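Side-chain contacts in triacylglycerol lipase (Yarrowia lipolytica, PDB 3O0D), which probably hydrolyses the ester bonds of triacylglycerols as a secreted yeast lipase with an alpha/beta-hydrolase fold: residues H89-V94 with N288-F293; R63-V68 with I95-I100; K39-G44 with Y71-H76. One frame throughout, in Å; residues are numbered along the deposited sequence. Where two conformers were deposited one is given.

Contact 1: residues H89-V94 with N288-F293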
ATOM      1  N   HIS A  89      13.610   3.536   6.873  1.00 15.09           N
ATOM      2  CA  HIS A  89      14.222   2.875   8.020  1.00 17.66           C
ATOM      3  C   HIS A  89      13.863   1.372   8.070  1.00 17.97           C
ATOM      4  O   HIS A  89      12.959   0.890   7.327  1.00 16.05           O
ATOM      5  CB  HIS A  89      13.907   3.680   9.287  1.00 18.69           C
ATOM      6  CG  HIS A  89      14.762   4.912   9.349  1.00 22.20           C
ATOM      7  ND1 HIS A  89      16.064   4.865   9.795  1.00 27.84           N
ATOM      8  CD2 HIS A  89      14.538   6.197   8.955  1.00 25.32           C
ATOM      9  CE1 HIS A  89      16.618   6.069   9.659  1.00 28.09           C
ATOM     10  NE2 HIS A  89      15.722   6.888   9.129  1.00 23.57           N
ATOM     11  N   SER A  90      14.672   0.618   8.820  1.00 19.32           N
ATOM     12  CA  SER A  90      14.444  -0.817   8.939  1.00 17.85           C
ATOM     13  C   SER A  90      13.016  -1.138   9.358  1.00 19.13           C
ATOM     14  O   SER A  90      12.358  -0.462  10.178  1.00 17.77           O
ATOM     15  CB  SER A  90      15.486  -1.438   9.935  1.00 20.66           C
ATOM     16  OG  SER A  90      15.040  -1.268  11.287  1.00 23.35           O
ATOM     17  N   LEU A  91      12.496  -2.248   8.807  1.00 17.78           N
ATOM     18  CA  LEU A  91      11.165  -2.660   9.195  1.00 17.01           C
ATOM     19  C   LEU A  91      11.051  -2.800  10.694  1.00 18.30           C
ATOM     20  O   LEU A  91      10.060  -2.390  11.243  1.00 18.30           O
ATOM     21  CB  LEU A  91      10.812  -4.015   8.498  1.00 17.24           C
ATOM     22  CG  LEU A  91      10.797  -3.924   6.985  1.00 16.05           C
ATOM     23  CD1 LEU A  91      10.766  -5.336   6.397  1.00 19.04           C
ATOM     24  CD2 LEU A  91       9.488  -3.155   6.574  1.00 18.49           C
ATOM     25  N   GLU A  92      12.081  -3.353  11.376  1.00 20.30           N
ATOM     26  CA  GLU A  92      11.988  -3.538  12.809  1.00 22.48           C
ATOM     27  C   GLU A  92      11.803  -2.215  13.530  1.00 21.17           C
ATOM     28  O   GLU A  92      10.917  -2.082  14.395  1.00 20.00           O
ATOM     29  CB  GLU A  92      13.266  -4.190  13.373  1.00 22.21           C
ATOM     30  CG  GLU A  92      13.211  -5.632  13.243  1.00 28.06           C
ATOM     31  N   ASP A  93      12.598  -1.232  13.150  1.00 21.84           N
ATOM     32  CA  ASP A  93      12.472   0.115  13.777  1.00 22.52           C
ATOM     33  C   ASP A  93      11.130   0.791  13.509  1.00 22.33           C
ATOM     34  O   ASP A  93      10.485   1.363  14.426  1.00 20.55           O
ATOM     35  CB  ASP A  93      13.582   1.086  13.380  1.00 23.49           C
ATOM     36  CG  ASP A  93      15.020   0.608  13.798  1.00 29.98           C
ATOM     37  OD1 ASP A  93      15.213  -0.404  14.560  1.00 32.06           O
ATOM     38  OD2 ASP A  93      15.961   1.260  13.317  1.00 31.42           O
ATOM     39  N   VAL A  94      10.698   0.774  12.236  1.00 19.67           N
ATOM     40  CA  VAL A  94       9.436   1.383  11.934  1.00 17.96           C
ATOM     41  C   VAL A  94       8.271   0.659  12.640  1.00 16.82           C
ATOM     42  O   VAL A  94       7.380   1.319  13.204  1.00 17.22           O
ATOM     43  CB  VAL A  94       9.290   1.411  10.396  1.00 18.42           C
ATOM     44  CG1 VAL A  94       7.914   1.983  10.083  1.00 20.39           C
ATOM     45  CG2 VAL A  94      10.401   2.289   9.832  1.00 19.45           C
ATOM     46  N   ASN A 288       6.755 -12.962   8.868  1.00 10.53           N
ATOM     47  CA  ASN A 288       5.399 -13.116   8.342  1.00 11.48           C
ATOM     48  C   ASN A 288       5.015 -11.857   7.581  1.00 11.52           C
ATOM     49  O   ASN A 288       4.226 -11.902   6.657  1.00 11.67           O
ATOM     50  CB  ASN A 288       4.366 -13.261   9.450  1.00 11.67           C
ATOM     51  CG  ASN A 288       4.521 -14.606  10.220  1.00 16.67           C
ATOM     52  OD1 ASN A 288       5.095 -15.540   9.693  1.00 17.57           O
ATOM     53  ND2 ASN A 288       3.959 -14.694  11.412  1.00 15.30           N
ATOM     54  N   HIS A 289       5.611 -10.750   7.973  1.00  9.73           N
ATOM     55  CA  HIS A 289       5.382  -9.489   7.243  1.00  9.74           C
ATOM     56  C   HIS A 289       6.083  -9.415   5.906  1.00 11.18           C
ATOM     57  O   HIS A 289       5.695  -8.591   5.041  1.00 12.17           O
ATOM     58  CB  HIS A 289       5.909  -8.348   8.144  1.00 11.51           C
ATOM     59  CG  HIS A 289       5.682  -6.940   7.606  1.00 10.17           C
ATOM     60  ND1 HIS A 289       4.438  -6.488   7.192  1.00 10.52           N
ATOM     61  CD2 HIS A 289       6.517  -5.862   7.565  1.00 11.97           C
ATOM     62  CE1 HIS A 289       4.513  -5.177   6.948  1.00  9.82           C
ATOM     63  NE2 HIS A 289       5.774  -4.791   7.127  1.00 10.61           N
ATOM     64  N   LEU A 290       7.031 -10.321   5.614  1.00  9.78           N
ATOM     65  CA  LEU A 290       7.739 -10.332   4.281  1.00 11.09           C
ATOM     66  C   LEU A 290       7.009 -11.173   3.212  1.00 11.40           C
ATOM     67  O   LEU A 290       7.359 -11.043   2.063  1.00 12.52           O
ATOM     68  CB  LEU A 290       9.168 -10.880   4.366  1.00 11.56           C
ATOM     69  CG  LEU A 290       9.996 -10.191   5.470  1.00 12.49           C
ATOM     70  CD1 LEU A 290      11.478 -10.643   5.301  1.00 11.31           C
ATOM     71  CD2 LEU A 290       9.800  -8.642   5.402  1.00 13.61           C
ATOM     72  N   GLN A 291       6.141 -12.085   3.617  1.00 11.05           N
ATOM     73  CA  GLN A 291       5.599 -13.131   2.761  1.00 11.13           C
ATOM     74  C   GLN A 291       4.340 -12.749   1.990  1.00  9.18           C
ATOM     75  O   GLN A 291       3.294 -13.081   2.390  1.00  9.77           O
ATOM     76  CB  GLN A 291       5.375 -14.447   3.558  1.00 11.82           C
ATOM     77  CG  GLN A 291       6.635 -14.971   4.176  1.00 12.93           C
ATOM     78  CD  GLN A 291       6.401 -16.043   5.225  1.00 17.42           C
ATOM     79  OE1 GLN A 291       5.651 -15.873   6.116  1.00 15.09           O
ATOM     80  NE2 GLN A 291       7.136 -17.113   5.119  1.00 18.81           N
ATOM     81  N   TYR A 292       4.546 -12.034   0.885  1.00  9.39           N
ATOM     82  CA  TYR A 292       3.493 -11.477   0.060  1.00  9.89           C
ATOM     83  C   TYR A 292       3.705 -11.871  -1.422  1.00  8.98           C
ATOM     84  O   TYR A 292       4.100 -11.089  -2.171  1.00  9.17           O
ATOM     85  CB  TYR A 292       3.432  -9.941   0.210  1.00  8.93           C
ATOM     86  CG  TYR A 292       2.711  -9.507   1.469  1.00 11.74           C
ATOM     87  CD1 TYR A 292       3.387  -9.326   2.664  1.00  9.99           C
ATOM     88  CD2 TYR A 292       1.379  -9.323   1.476  1.00 10.75           C
ATOM     89  CE1 TYR A 292       2.747  -8.978   3.794  1.00  7.90           C
ATOM     90  CE2 TYR A 292       0.720  -8.971   2.594  1.00  8.97           C
ATOM     91  CZ  TYR A 292       1.382  -8.813   3.791  1.00  6.99           C
ATOM     92  OH  TYR A 292       0.641  -8.498   4.901  1.00 11.35           O
ATOM     93  N   PHE A 293       3.378 -13.118  -1.752  1.00  9.28           N
ATOM     94  CA  PHE A 293       3.625 -13.715  -3.086  1.00  7.96           C
ATOM     95  C   PHE A 293       5.116 -13.973  -3.332  1.00  9.65           C
ATOM     96  O   PHE A 293       5.527 -15.079  -3.566  1.00 11.07           O
ATOM     97  CB  PHE A 293       3.014 -12.900  -4.251  1.00  8.86           C
ATOM     98  CG  PHE A 293       1.514 -12.797  -4.212  1.00  7.57           C
ATOM     99  CD1 PHE A 293       0.917 -11.701  -3.695  1.00  9.29           C
ATOM    100  CD2 PHE A 293       0.712 -13.752  -4.752  1.00  9.05           C
ATOM    101  CE1 PHE A 293      -0.367 -11.596  -3.604  1.00  9.29           C
ATOM    102  CE2 PHE A 293      -0.624 -13.608  -4.662  1.00 10.83           C
ATOM    103  CZ  PHE A 293      -1.146 -12.505  -4.088  1.00 10.05           C
TER
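Leu91, in the first turn of helix 91-100, reaches across to His289 and Leu290 of segment 288-293, and its two methyl branches divide the work. The apolar part of the contact is carried by CD1 of Leu91, which packs against CD2 of Leu290 at 3.6 Å. The leucines meet obliquely by single methyl groups, and Leu290 takes part through the end of its side chain. The second branch makes an aliphatic-aromatic contact: CD2 of Leu91 lies at the imidazole edge, close to the ring plane, 4.1 Å from both NE2 and CD2 of His289. In His289, CG is trans to the backbone N (chi1 -176°), and it is the NE2/CD2 edge of the ring that meets Leu91.

No hydrogen bond joins the two segments; the polar bonds run alongside. Both nitrogens of the His289 ring are engaged, NE2 with Ser162 OG and ND1 with Asp230 OD2, so the imidazole is fixed in rotation from two sides. Tyr292 OH also bonds Asp230 OD2, adding a second-shell grip on that carboxylate. At the start of the other helix Ser90 is the N-cap: its OG accepts from Asp93 N at 3.1 Å, with an N-H...O angle of 162°.

Leu91 further touches Ser162 and Ile286, so it borders both the serine and the histidine. The arrangement of Ser162, His289 and Asp230 is consistent with a Ser-His-Asp triad, Ser162 probably lying on the GxSxG nucleophile elbow of this family. A short helix beside the probable site, following strand 80-87, is consistent with the lid of class 3 lipases in a closed or nearly closed position.

Contact 2: residues R63-V68 with I95-I100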
ATOM      1  N   ARG A  63      15.947  10.906   6.977  1.00 22.44           N
ATOM      2  CA  ARG A  63      16.083  11.871   8.114  1.00 24.94           C
ATOM      3  C   ARG A  63      15.253  11.567   9.346  1.00 25.12           C
ATOM      4  O   ARG A  63      15.736  11.764  10.502  1.00 25.75           O
ATOM      5  CB  ARG A  63      16.025  13.353   7.599  1.00 23.69           C
ATOM      6  CG  ARG A  63      17.371  13.656   6.919  1.00 26.88           C
ATOM      7  CD  ARG A  63      17.354  15.016   6.208  1.00 36.14           C
ATOM      8  NE  ARG A  63      16.395  15.056   5.092  1.00 42.86           N
ATOM      9  CZ  ARG A  63      16.239  16.112   4.298  1.00 47.21           C
ATOM     10  NH1 ARG A  63      16.975  17.211   4.492  1.00 47.07           N
ATOM     11  NH2 ARG A  63      15.344  16.084   3.321  1.00 50.16           N
ATOM     12  N   LEU A  64      14.025  11.062   9.144  1.00 21.71           N
ATOM     13  CA  LEU A  64      13.040  10.839  10.203  1.00 20.86           C
ATOM     14  C   LEU A  64      12.565   9.421  10.064  1.00 20.61           C
ATOM     15  O   LEU A  64      12.683   8.846   8.931  1.00 19.74           O
ATOM     16  CB  LEU A  64      11.861  11.768  10.040  1.00 21.87           C
ATOM     17  CG  LEU A  64      12.305  13.238  10.081  1.00 25.45           C
ATOM     18  CD1 LEU A  64      11.153  14.183   9.676  1.00 24.40           C
ATOM     19  CD2 LEU A  64      12.851  13.574  11.508  1.00 27.55           C
ATOM     20  N   ILE A  65      12.058   8.901  11.184  1.00 18.63           N
ATOM     21  CA  ILE A  65      11.669   7.491  11.291  1.00 21.23           C
ATOM     22  C   ILE A  65      10.531   7.163  10.328  1.00 21.16           C
ATOM     23  O   ILE A  65      10.441   6.045   9.851  1.00 20.98           O
ATOM     24  CB  ILE A  65      11.304   7.090  12.750  1.00 21.10           C
ATOM     25  CG1 ILE A  65      10.990   5.621  12.796  1.00 23.97           C
ATOM     26  CG2 ILE A  65      10.108   7.862  13.289  1.00 19.73           C
ATOM     27  CD1 ILE A  65      12.252   4.772  12.548  1.00 22.93           C
ATOM     28  N   PHE A  66       9.716   8.152  10.005  1.00 20.73           N
ATOM     29  CA  PHE A  66       8.622   7.881   9.002  1.00 19.93           C
ATOM     30  C   PHE A  66       8.879   8.357   7.586  1.00 19.45           C
ATOM     31  O   PHE A  66       7.917   8.425   6.756  1.00 20.32           O
ATOM     32  CB  PHE A  66       7.349   8.451   9.539  1.00 20.92           C
ATOM     33  CG  PHE A  66       6.761   7.633  10.642  1.00 23.89           C
ATOM     34  CD1 PHE A  66       6.026   6.478  10.362  1.00 25.67           C
ATOM     35  CD2 PHE A  66       6.909   8.025  11.968  1.00 25.87           C
ATOM     36  CE1 PHE A  66       5.491   5.739  11.358  1.00 28.39           C
ATOM     37  CE2 PHE A  66       6.344   7.284  12.992  1.00 20.63           C
ATOM     38  CZ  PHE A  66       5.679   6.142  12.726  1.00 29.41           C
ATOM     39  N   ASP A  67      10.107   8.632   7.263  1.00 16.96           N
ATOM     40  CA  ASP A  67      10.466   9.050   5.917  1.00 18.91           C
ATOM     41  C   ASP A  67      10.511   7.833   4.959  1.00 17.17           C
ATOM     42  O   ASP A  67      10.562   6.667   5.402  1.00 15.72           O
ATOM     43  CB  ASP A  67      11.793   9.723   5.894  1.00 19.60           C
ATOM     44  CG  ASP A  67      11.704  11.215   6.315  1.00 22.67           C
ATOM     45  OD1 ASP A  67      10.585  11.777   6.453  1.00 21.41           O
ATOM     46  OD2 ASP A  67      12.791  11.793   6.426  1.00 23.33           O
ATOM     47  N   VAL A  68      10.493   8.151   3.664  1.00 15.90           N
ATOM     48  CA  VAL A  68      10.248   7.147   2.644  1.00 15.11           C
ATOM     49  C   VAL A  68      11.320   7.130   1.574  1.00 12.47           C
ATOM     50  O   VAL A  68      12.085   8.119   1.351  1.00 13.37           O
ATOM     51  CB  VAL A  68       8.810   7.314   2.019  1.00 11.88           C
ATOM     52  CG1 VAL A  68       7.702   7.087   2.995  1.00 13.98           C
ATOM     53  CG2 VAL A  68       8.734   8.671   1.334  1.00 14.09           C
ATOM     54  N   ILE A  95       8.214  -0.706  12.615  1.00 15.04           N
ATOM     55  CA  ILE A  95       7.042  -1.366  13.177  1.00 16.01           C
ATOM     56  C   ILE A  95       7.013  -1.140  14.701  1.00 16.59           C
ATOM     57  O   ILE A  95       5.949  -1.060  15.292  1.00 18.48           O
ATOM     58  CB  ILE A  95       7.082  -2.875  12.834  1.00 15.26           C
ATOM     59  CG1 ILE A  95       6.898  -2.989  11.325  1.00 15.70           C
ATOM     60  CG2 ILE A  95       6.096  -3.741  13.684  1.00 14.01           C
ATOM     61  CD1 ILE A  95       7.420  -4.326  10.734  1.00 17.41           C
ATOM     62  N   THR A  96       8.217  -1.088  15.304  1.00 19.78           N
ATOM     63  CA  THR A  96       8.252  -0.855  16.759  1.00 22.78           C
ATOM     64  C   THR A  96       7.624   0.495  17.041  1.00 22.21           C
ATOM     65  O   THR A  96       6.799   0.599  17.951  1.00 24.61           O
ATOM     66  CB  THR A  96       9.679  -0.945  17.366  1.00 24.02           C
ATOM     67  OG1 THR A  96      10.251  -2.260  17.117  1.00 25.47           O
ATOM     68  CG2 THR A  96       9.574  -0.750  18.875  1.00 24.39           C
ATOM     69  N   ASP A  97       7.970   1.533  16.276  1.00 21.93           N
ATOM     70  CA  ASP A  97       7.318   2.806  16.486  1.00 22.63           C
ATOM     71  C   ASP A  97       5.832   2.792  16.314  1.00 22.66           C
ATOM     72  O   ASP A  97       5.066   3.383  17.079  1.00 23.37           O
ATOM     73  CB  ASP A  97       7.927   3.805  15.545  1.00 24.06           C
ATOM     74  CG  ASP A  97       7.900   5.127  16.084  1.00 32.15           C
ATOM     75  OD1 ASP A  97       6.762   5.664  16.209  1.00 38.55           O
ATOM     76  OD2 ASP A  97       9.025   5.616  16.389  1.00 39.81           O
ATOM     77  N   ILE A  98       5.337   2.137  15.260  1.00 19.97           N
ATOM     78  CA  ILE A  98       3.926   2.139  15.034  1.00 20.99           C
ATOM     79  C   ILE A  98       3.121   1.403  16.108  1.00 23.50           C
ATOM     80  O   ILE A  98       1.989   1.801  16.451  1.00 21.84           O
ATOM     81  CB  ILE A  98       3.664   1.454  13.653  1.00 20.30           C
ATOM     82  CG1 ILE A  98       4.314   2.237  12.544  1.00 18.34           C
ATOM     83  CG2 ILE A  98       2.210   1.120  13.452  1.00 21.12           C
ATOM     84  CD1 ILE A  98       4.334   1.355  11.164  1.00 22.98           C
ATOM     85  N   ARG A  99       3.704   0.311  16.598  0.50 25.24           N
ATOM     86  CA  ARG A  99       3.095  -0.643  17.538  0.50 28.61           C
ATOM     87  C   ARG A  99       2.973  -0.022  18.943  0.50 30.58           C
ATOM     88  O   ARG A  99       1.967  -0.191  19.618  0.50 31.19           O
ATOM     89  CB  ARG A  99       4.000  -1.877  17.582  0.50 28.51           C
ATOM     90  CG  ARG A  99       3.343  -3.194  17.974  0.50 32.31           C
ATOM     91  CD  ARG A  99       4.332  -4.336  17.784  0.50 34.27           C
ATOM     92  NE  ARG A  99       5.516  -4.213  18.638  0.50 37.41           N
ATOM     93  CZ  ARG A  99       6.562  -5.042  18.607  0.50 35.58           C
ATOM     94  NH1 ARG A  99       6.589  -6.066  17.760  0.50 37.65           N
ATOM     95  NH2 ARG A  99       7.574  -4.856  19.440  0.50 36.20           N
ATOM     96  N   ILE A 100       3.997   0.726  19.340  1.00 32.33           N
ATOM     97  CA  ILE A 100       4.213   1.183  20.730  1.00 36.77           C
ATOM     98  C   ILE A 100       3.989   2.688  20.971  1.00 38.53           C
ATOM     99  O   ILE A 100       3.536   3.081  22.052  1.00 39.82           O
ATOM    100  CB  ILE A 100       5.697   0.818  21.202  1.00 37.20           C
ATOM    101  CG1 ILE A 100       6.090  -0.659  20.940  1.00 40.58           C
ATOM    102  CG2 ILE A 100       5.945   1.176  22.653  1.00 40.46           C
ATOM    103  CD1 ILE A 100       5.130  -1.709  21.611  1.00 39.47           C
TER
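The ring of Phe66 and the carboxylate of Asp97 meet at the ring's outer edge, where OD1 of Asp97 lies near the ring plane, 3.6 Å from CE2 of Phe66 and 3.7 Å from its CZ. The two flat groups are steeply turned, their planes 79° apart, so the oxygen faces ring C-H groups, whose partial positive charge probably suits it. On the same rim, CE1 of Phe66 packs on CG1 of Ile98 at 3.9 Å. Phe66 gets there indirectly: with CG trans to the carbonyl carbon (chi1 -75°) its bond to CB does not aim at the helix, and only the far end of the ring arrives.

Ile65 serves the other carboxylate oxygen. Its CG1 extends trans to the backbone N (chi1 -177°), and both branches at CB approach OD2 of Asp97, with CG2 at 4.0 Å and CG1 slightly farther. These neighbours of the carboxylate are carbon, and no hydrogen bond crosses. Were Asp97 replaced by an alanine, Ile65 and the edge of Phe66 would probably lose the group between them, and the ring C-H groups their negative neighbour.

The loop itself is a type I beta turn from Leu64 to Asp67. It is braced by Leu64 N, which approaches OD2 of Asp67 from above the carboxylate plane at 3.1 Å.

The turn links strand 53-60 to strand 68-75, at the edge of the main sheet. Helix 127-150 bonds it through Ser132, to the carbonyl of Phe66, and Gln131, to the carboxylate of Asp67, while helix 91-100 packs on Ile65 and Phe66, with Ile98 also resting on Val235 and Pro236.

Contact 3: residues K39-G44 with Y71-H76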
ATOM      1  N   LYS A  39      19.138   1.862 -14.941  1.00 23.97           N
ATOM      2  CA  LYS A  39      18.299   2.173 -16.150  1.00 25.21           C
ATOM      3  C   LYS A  39      18.621   1.106 -17.216  1.00 24.54           C
ATOM      4  O   LYS A  39      19.781   0.642 -17.356  1.00 26.02           O
ATOM      5  CB  LYS A  39      18.518   3.663 -16.623  1.00 27.58           C
ATOM      6  CG  LYS A  39      17.833   4.771 -15.682  1.00 32.27           C
ATOM      7  CD  LYS A  39      18.280   6.236 -15.986  1.00 40.02           C
ATOM      8  CE  LYS A  39      17.312   7.320 -15.435  1.00 44.48           C
ATOM      9  NZ  LYS A  39      17.323   7.436 -13.934  1.00 47.41           N
ATOM     10  N   PRO A  40      17.597   0.659 -17.995  1.00 22.01           N
ATOM     11  CA  PRO A  40      16.251   1.161 -17.929  1.00 19.48           C
ATOM     12  C   PRO A  40      15.560   0.708 -16.735  1.00 14.52           C
ATOM     13  O   PRO A  40      14.923   1.530 -16.099  1.00 16.14           O
ATOM     14  CB  PRO A  40      15.562   0.553 -19.198  1.00 17.49           C
ATOM     15  CG  PRO A  40      16.591   0.001 -19.973  1.00 24.58           C
ATOM     16  CD  PRO A  40      17.745  -0.343 -19.060  1.00 23.54           C
ATOM     17  N   PHE A  41      15.624  -0.574 -16.410  1.00 13.99           N
ATOM     18  CA  PHE A  41      14.920  -1.084 -15.243  1.00 14.14           C
ATOM     19  C   PHE A  41      15.491  -2.437 -14.881  1.00 15.05           C
ATOM     20  O   PHE A  41      14.841  -3.467 -15.057  1.00 17.08           O
ATOM     21  CB  PHE A  41      13.422  -1.201 -15.528  1.00 13.54           C
ATOM     22  CG  PHE A  41      12.577  -1.311 -14.290  1.00 10.97           C
ATOM     23  CD1 PHE A  41      12.574  -0.299 -13.345  1.00  9.43           C
ATOM     24  CD2 PHE A  41      11.786  -2.426 -14.072  1.00  9.31           C
ATOM     25  CE1 PHE A  41      11.798  -0.398 -12.207  1.00 10.72           C
ATOM     26  CE2 PHE A  41      11.007  -2.530 -12.936  1.00  8.21           C
ATOM     27  CZ  PHE A  41      11.013  -1.515 -12.001  1.00 13.35           C
ATOM     28  N   ASN A  42      16.722  -2.431 -14.386  1.00 16.43           N
ATOM     29  CA  ASN A  42      17.429  -3.686 -14.140  1.00 17.63           C
ATOM     30  C   ASN A  42      17.826  -3.812 -12.663  1.00 17.15           C
ATOM     31  O   ASN A  42      18.414  -2.868 -12.113  1.00 17.27           O
ATOM     32  CB  ASN A  42      18.725  -3.675 -14.988  1.00 18.98           C
ATOM     33  CG  ASN A  42      18.443  -3.575 -16.472  1.00 26.12           C
ATOM     34  OD1 ASN A  42      17.460  -4.106 -16.937  1.00 29.70           O
ATOM     35  ND2 ASN A  42      19.274  -2.850 -17.196  1.00 30.26           N
ATOM     36  N   CYS A  43      17.454  -4.903 -12.007  1.00 15.92           N
ATOM     37  CA  CYS A  43      17.698  -5.034 -10.573  1.00 18.40           C
ATOM     38  C   CYS A  43      17.568  -6.486 -10.157  1.00 18.69           C
ATOM     39  O   CYS A  43      17.126  -6.802  -9.051  1.00 22.49           O
ATOM     40  CB  CYS A  43      16.717  -4.169  -9.780  1.00 18.58           C
ATOM     41  SG  CYS A  43      15.055  -4.865  -9.634  1.00 20.25           S
ATOM     42  N   GLY A  44      17.961  -7.365 -11.068  1.00 18.78           N
ATOM     43  CA  GLY A  44      17.875  -8.809 -10.866  1.00 18.18           C
ATOM     44  C   GLY A  44      16.482  -9.372 -11.181  1.00 18.85           C
ATOM     45  O   GLY A  44      15.737  -8.841 -12.051  1.00 18.62           O
ATOM     46  N   TYR A  71      10.431   4.763  -5.976  1.00 10.56           N
ATOM     47  CA  TYR A  71      10.833   5.152  -7.347  1.00  9.70           C
ATOM     48  C   TYR A  71       9.555   5.418  -8.177  1.00  9.21           C
ATOM     49  O   TYR A  71       8.429   5.086  -7.792  1.00 10.14           O
ATOM     50  CB  TYR A  71      11.650   4.057  -8.086  1.00 11.78           C
ATOM     51  CG  TYR A  71      10.866   2.710  -8.235  1.00 10.75           C
ATOM     52  CD1 TYR A  71      10.107   2.426  -9.422  1.00 12.18           C
ATOM     53  CD2 TYR A  71      10.970   1.716  -7.288  1.00  9.54           C
ATOM     54  CE1 TYR A  71       9.423   1.218  -9.552  1.00 11.52           C
ATOM     55  CE2 TYR A  71      10.269   0.471  -7.416  1.00 12.95           C
ATOM     56  CZ  TYR A  71       9.541   0.259  -8.577  1.00 11.08           C
ATOM     57  OH  TYR A  71       8.891  -0.955  -8.721  1.00 10.77           O
ATOM     58  N   LEU A  72       9.799   6.121  -9.267  1.00 11.07           N
ATOM     59  CA  LEU A  72       8.766   6.445 -10.215  1.00 11.89           C
ATOM     60  C   LEU A  72       9.212   5.769 -11.470  1.00 10.81           C
ATOM     61  O   LEU A  72      10.340   5.955 -11.979  1.00 12.16           O
ATOM     62  CB  LEU A  72       8.734   7.987 -10.377  1.00 10.94           C
ATOM     63  CG  LEU A  72       7.749   8.597 -11.379  1.00 13.85           C
ATOM     64  CD1 LEU A  72       6.298   8.219 -11.157  1.00 14.47           C
ATOM     65  CD2 LEU A  72       7.976  10.152 -11.373  1.00 15.84           C
ATOM     66  N   ALA A  73       8.276   5.002 -12.129  1.00 10.41           N
ATOM     67  CA  ALA A  73       8.675   4.379 -13.410  1.00 10.77           C
ATOM     68  C   ALA A  73       7.483   4.438 -14.382  1.00  9.48           C
ATOM     69  O   ALA A  73       6.351   4.698 -13.949  1.00 11.69           O
ATOM     70  CB  ALA A  73       9.005   2.888 -13.158  1.00 10.65           C
ATOM     71  N   VAL A  74       7.767   4.195 -15.676  1.00 11.50           N
ATOM     72  CA  VAL A  74       6.705   4.210 -16.726  1.00  9.35           C
ATOM     73  C   VAL A  74       6.782   2.835 -17.429  1.00  7.71           C
ATOM     74  O   VAL A  74       7.846   2.435 -17.897  1.00  9.92           O
ATOM     75  CB  VAL A  74       6.981   5.307 -17.737  1.00 11.43           C
ATOM     76  CG1 VAL A  74       5.864   5.232 -18.842  1.00 12.03           C
ATOM     77  CG2 VAL A  74       6.890   6.674 -17.021  1.00 14.04           C
ATOM     78  N   ASP A  75       5.632   2.168 -17.526  1.00  9.28           N
ATOM     79  CA  ASP A  75       5.580   0.800 -18.146  1.00  8.42           C
ATOM     80  C   ASP A  75       4.775   1.098 -19.463  1.00  9.54           C
ATOM     81  O   ASP A  75       3.554   1.342 -19.450  1.00 10.32           O
ATOM     82  CB  ASP A  75       4.801  -0.091 -17.262  1.00  8.56           C
ATOM     83  CG  ASP A  75       4.758  -1.545 -17.777  1.00 10.07           C
ATOM     84  OD1 ASP A  75       4.793  -1.698 -19.017  1.00 12.80           O
ATOM     85  OD2 ASP A  75       4.666  -2.484 -16.954  1.00 11.33           O
ATOM     86  N   HIS A  76       5.537   1.090 -20.536  1.00  9.35           N
ATOM     87  CA  HIS A  76       5.010   1.300 -21.893  1.00 11.94           C
ATOM     88  C   HIS A  76       4.319   0.051 -22.374  1.00 13.00           C
ATOM     89  O   HIS A  76       3.611   0.121 -23.417  1.00 15.11           O
ATOM     90  CB  HIS A  76       6.204   1.611 -22.792  1.00 10.17           C
ATOM     91  CG  HIS A  76       6.884   2.898 -22.444  1.00 12.59           C
ATOM     92  ND1 HIS A  76       6.263   4.124 -22.597  1.00 12.60           N
ATOM     93  CD2 HIS A  76       8.084   3.153 -21.880  1.00 18.23           C
ATOM     94  CE1 HIS A  76       7.069   5.089 -22.161  1.00 14.84           C
ATOM     95  NE2 HIS A  76       8.193   4.525 -21.750  1.00 16.10           N
TER
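The hydroxyl of Tyr71 is hydrogen-bonded to the backbone carbonyl of Leu24, and the same oxygen lies in the plane of the Phe41 ring, at its edge, 3.9 Å from CZ of Phe41. Its polar need is therefore met outside the two segments, while carbon borders it on the Phe41 side. No hydrogen bond joins 39-44 to 71-76.

The rest is apolar. CE1 of Phe41 touches CE1 of Tyr71 at 3.9 Å, in a pair whose ring centroids are 5.8 Å apart and whose planes make an angle of 56°; the side chains themselves run nearly at right angles. CE1 of Phe41 also comes within 4.4 Å of CB of Ala73, so the same ring corner meets two residues on one face of strand 68-75. Ala73 CB in turn sits at the edge of the Tyr71 ring, in its plane, 3.9 Å from CD1 of Tyr71. This follows from the Tyr71 torsion (chi1 60°), which sets CG between the backbone N and carbonyl carbon.

Around the pair, Ile27 of helix 12-27 touches both rings, Val53 packs on Phe41 and Leu55 on Tyr71. The loop is constrained by a cis peptide bond before Pro40 and by the disulfide of Cys43 with Cys47.

With all three touching residues buried and no polar bond between them, this contact itself relies on hydrophobic packing, while a backbone bond between Pro40 and Leu55 also attaches the loop to strand 53-60. The Tyr71 hydroxyl is satisfied by the carbonyl of Leu24, which links the strand to helix 12-27.

Overall arrangement
Contacts 1 and 2 share helix 91-100 and lie on the same side of the chain's centre, their centres about 12 Å apart. Leu91 meets the probable triad in contact 1, Asp97 and Ile98 meet the 63-68 loop in contact 2, and Ile95 between them packs back on His289, its CD1 3.6 Å from CD2 of His289. CB of His89 lies 3.8 Å from CD1 of Ile65. Contact 3 stands apart, its centre about 23 Å from that of contact 1 (nearest atoms about 13 Å) and 27 Å from that of contact 2. Strand 68-75 joins it to contact 2, beginning in the 63-68 segment and continuing through 71-75, away from the probable active site.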